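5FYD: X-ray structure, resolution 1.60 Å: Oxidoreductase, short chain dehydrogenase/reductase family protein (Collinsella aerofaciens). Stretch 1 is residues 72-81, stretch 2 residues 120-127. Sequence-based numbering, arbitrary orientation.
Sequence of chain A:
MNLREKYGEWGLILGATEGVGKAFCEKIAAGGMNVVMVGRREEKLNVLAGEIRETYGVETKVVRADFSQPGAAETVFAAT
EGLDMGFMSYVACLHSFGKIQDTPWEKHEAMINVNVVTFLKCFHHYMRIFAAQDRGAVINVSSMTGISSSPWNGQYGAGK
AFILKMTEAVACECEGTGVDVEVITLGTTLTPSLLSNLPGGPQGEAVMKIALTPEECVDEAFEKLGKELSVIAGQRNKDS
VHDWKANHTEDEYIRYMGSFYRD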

# COMPACT_ATOMS: atom_id res chain seq x y z
N ALA A 72 11.15 -23.10 1.01
CA ALA A 72 9.76 -22.84 0.62
C ALA A 72 9.36 -23.72 -0.56
O ALA A 72 8.34 -24.39 -0.53
CB ALA A 72 9.57 -21.37 0.30
N ALA A 73 10.20 -23.76 -1.59
CA ALA A 73 9.88 -24.52 -2.79
C ALA A 73 9.75 -26.01 -2.48
O ALA A 73 8.82 -26.64 -2.92
CB ALA A 73 10.93 -24.30 -3.87
N GLU A 74 10.68 -26.53 -1.67
CA GLU A 74 10.61 -27.93 -1.25
C GLU A 74 9.34 -28.30 -0.48
O GLU A 74 8.81 -29.41 -0.63
CB GLU A 74 11.87 -28.28 -0.42
CG GLU A 74 13.13 -28.31 -1.27
CD GLU A 74 13.13 -29.42 -2.30
OE1 GLU A 74 12.49 -30.49 -2.06
OE2 GLU A 74 13.74 -29.21 -3.37
N THR A 75 8.83 -27.37 0.32
CA THR A 75 7.55 -27.55 1.01
C THR A 75 6.44 -27.74 -0.02
O THR A 75 5.60 -28.64 0.09
CB THR A 75 7.25 -26.35 1.90
OG1 THR A 75 8.22 -26.32 2.96
CG2 THR A 75 5.86 -26.39 2.51
N VAL A 76 6.47 -26.90 -1.05
CA VAL A 76 5.50 -27.00 -2.14
C VAL A 76 5.63 -28.34 -2.88
O VAL A 76 4.63 -29.02 -3.12
CB VAL A 76 5.64 -25.83 -3.12
CG1 VAL A 76 4.71 -26.01 -4.31
CG2 VAL A 76 5.38 -24.51 -2.42
N PHE A 77 6.85 -28.72 -3.24
CA PHE A 77 7.06 -29.95 -3.99
C PHE A 77 6.56 -31.17 -3.22
O PHE A 77 6.02 -32.12 -3.83
CB PHE A 77 8.53 -30.18 -4.35
CG PHE A 77 9.19 -29.04 -5.07
CD1 PHE A 77 8.47 -28.09 -5.79
CD2 PHE A 77 10.57 -28.91 -5.02
CE1 PHE A 77 9.13 -27.04 -6.43
CE2 PHE A 77 11.23 -27.88 -5.65
CZ PHE A 77 10.51 -26.95 -6.36
N ALA A 78 6.78 -31.17 -1.91
CA ALA A 78 6.30 -32.29 -1.08
C ALA A 78 4.78 -32.33 -1.08
O ALA A 78 4.19 -33.42 -1.18
CB ALA A 78 6.86 -32.21 0.34
N ALA A 79 4.14 -31.15 -1.02
CA ALA A 79 2.68 -31.03 -1.05
C ALA A 79 2.03 -31.52 -2.34
O ALA A 79 0.93 -32.10 -2.31
CB ALA A 79 2.23 -29.60 -0.76
N THR A 80 2.69 -31.30 -3.47
CA THR A 80 2.11 -31.73 -4.75
C THR A 80 2.54 -33.10 -5.27
O THR A 80 2.03 -33.54 -6.29
CB THR A 80 2.36 -30.68 -5.87
OG1 THR A 80 3.76 -30.64 -6.18
CG2 THR A 80 1.89 -29.33 -5.41
N GLU A 81 3.47 -33.76 -4.60
CA GLU A 81 3.97 -35.05 -5.08
C GLU A 81 2.79 -36.02 -5.20
O GLU A 81 1.96 -36.08 -4.32
CB GLU A 81 5.00 -35.63 -4.10
CG GLU A 81 5.64 -36.93 -4.55
CD GLU A 81 6.56 -37.53 -3.50
OE1 GLU A 81 6.60 -37.00 -2.37
OE2 GLU A 81 7.24 -38.54 -3.80
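Stretch 2, residues 120-127: LKCFHHYM

Stretch 2 is helical along its whole length, a segment of a helix that begins before Leu120 and runs on past Met127. Its backbone torsions stay in the alpha region, and its amides follow the i to i-4 pattern, as in His125 N to Lys121 O at 3.0 Å and Tyr126 N to Cys122 O at 3.0 Å. It packs against the helix of stretch 1 with both helices running in nearly the same direction: the N-to-C axes are inclined at 29°, with a signed crossing angle of -29°, and approach to 9.6 Å. The register is set by Ala73 beside Cys122, whose CA atoms are 6.1 Å apart, and by Phe77 beside His125, where CA to CA is 8.0 Å. The backbones are thus closer at the alanine than at the phenylalanine one turn later, the level at which the Phe77 and His125 rings stack. Together the two stretches bury 375 Å².

Phe77 contributes the most to this contact. Its side chain is a knob set into a hole formed by Lys121, Cys122, His125 and Tyr126, two neighboring pairs one turn apart, which the helix brings together on one side. A flat, apolar ring suits this site because it can offer its face to one neighbor and its edge to others. The face goes to His125: the two rings form a face-to-face stack, with centroids 3.6 Å apart and planes only 2° from parallel. The t rotamer of His125 (chi1 179°) and the m rotamer of Phe77 (-54°) accompany this arrangement. Each ring also receives the other residue's CB over its face, and Phe77 CZ comes within 3.4 Å of His125 CB. Imidazole serves well here, being flat enough to stack while retaining polar nitrogens in a partly exposed position. At the edge of the phenyl ring, Phe77 CE1 lies 4.0 Å from Cys122 CA. Separately, Phe77 CZ comes within 3.5 Å of Lys121 O.

Tyr126, buried, covers the next largest area. Its CA-to-CB bond points sideways, but the long side chain brings its end back to stretch 1. The ring meets that of Phe77 obliquely, with planes at 68° and Phe77 CE1 3.7 Å from Tyr126 CE2. Beyond it, Tyr126 OH forms a hydrogen bond of 2.6 Å with Thr80 OG1, in which either hydroxyl could be the donor. Tyrosine therefore combines apolar packing along its ring with a polar tip, and threonine supplies a compact hydroxyl to satisfy that tip in a buried setting. Val76, pointing toward stretch 2, adds aliphatic packing, with Val76 CG1 4.4 Å from Tyr126 CZ and 3.5 Å from Tyr126 OH.

At the N-terminal end of the contact, Ala73 points toward stretch 2, and its CB sits 3.7 Å from Lys121 CB and 4.1 Å from Cys122 SG. The small methyl group is compatible with the close backbone approach. Lys121 packs here through the aliphatic base of its side chain, which is extended from chi2 onward, and remains exposed.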

# COMPACT_ATOMS: atom_id res chain seq x y z
N LEU A 120 12.59 -19.67 -9.64
CA LEU A 120 13.24 -20.59 -10.57
C LEU A 120 13.16 -22.05 -10.11
O LEU A 120 13.02 -22.93 -10.94
CB LEU A 120 14.69 -20.20 -10.85
CG LEU A 120 15.25 -20.87 -12.12
CD1 LEU A 120 14.53 -20.46 -13.41
CD2 LEU A 120 16.73 -20.57 -12.26
N LYS A 121 13.27 -22.31 -8.81
CA LYS A 121 13.11 -23.67 -8.29
C LYS A 121 11.76 -24.23 -8.71
O LYS A 121 11.68 -25.35 -9.22
CB LYS A 121 13.24 -23.71 -6.76
CG LYS A 121 14.68 -23.57 -6.26
CD LYS A 121 14.72 -23.70 -4.75
CE LYS A 121 16.14 -23.90 -4.26
NZ LYS A 121 16.11 -24.20 -2.79
N CYS A 122 10.72 -23.43 -8.52
CA CYS A 122 9.37 -23.86 -8.86
C CYS A 122 9.25 -24.03 -10.36
O CYS A 122 8.74 -25.05 -10.82
CB CYS A 122 8.33 -22.89 -8.33
SG CYS A 122 8.16 -22.95 -6.54
N PHE A 123 9.71 -23.05 -11.12
CA PHE A 123 9.58 -23.10 -12.59
C PHE A 123 10.30 -24.33 -13.14
O PHE A 123 9.75 -25.06 -13.96
CB PHE A 123 10.19 -21.85 -13.20
CG PHE A 123 9.77 -21.51 -14.62
CD1 PHE A 123 8.72 -22.12 -15.30
CD2 PHE A 123 10.44 -20.46 -15.25
CE1 PHE A 123 8.41 -21.74 -16.59
CE2 PHE A 123 10.12 -20.05 -16.51
CZ PHE A 123 9.09 -20.69 -17.19
N HIS A 124 11.50 -24.58 -12.61
CA HIS A 124 12.30 -25.73 -13.05
C HIS A 124 11.62 -27.06 -12.72
O HIS A 124 11.50 -27.93 -13.56
CB HIS A 124 13.67 -25.69 -12.38
CG HIS A 124 14.54 -26.85 -12.72
ND1 HIS A 124 14.82 -27.85 -11.81
CD2 HIS A 124 15.21 -27.16 -13.85
CE1 HIS A 124 15.65 -28.72 -12.37
NE2 HIS A 124 15.89 -28.33 -13.60
N HIS A 125 11.16 -27.18 -11.48
CA HIS A 125 10.59 -28.43 -10.99
C HIS A 125 9.33 -28.79 -11.79
O HIS A 125 9.22 -29.91 -12.32
CB HIS A 125 10.31 -28.26 -9.52
CG HIS A 125 9.70 -29.45 -8.88
ND1 HIS A 125 10.45 -30.38 -8.18
CD2 HIS A 125 8.42 -29.84 -8.77
CE1 HIS A 125 9.65 -31.32 -7.72
NE2 HIS A 125 8.41 -31.00 -8.04
N TYR A 126 8.41 -27.83 -11.94
CA TYR A 126 7.17 -28.10 -12.67
C TYR A 126 7.38 -28.18 -14.17
O TYR A 126 6.68 -28.96 -14.83
CB TYR A 126 6.03 -27.18 -12.21
CG TYR A 126 5.72 -27.48 -10.77
CD1 TYR A 126 4.98 -28.61 -10.42
CD2 TYR A 126 6.23 -26.70 -9.75
CE1 TYR A 126 4.75 -28.93 -9.09
CE2 TYR A 126 6.01 -27.01 -8.43
CZ TYR A 126 5.27 -28.13 -8.09
OH TYR A 126 5.04 -28.46 -6.76
N MET A 127 8.38 -27.48 -14.72
CA MET A 127 8.73 -27.69 -16.13
C MET A 127 9.23 -29.10 -16.42
O MET A 127 8.90 -29.67 -17.47
CB MET A 127 9.71 -26.62 -16.66
CG MET A 127 9.00 -25.31 -17.05
SD MET A 127 7.68 -25.49 -18.27
CE MET A 127 8.56 -26.37 -19.56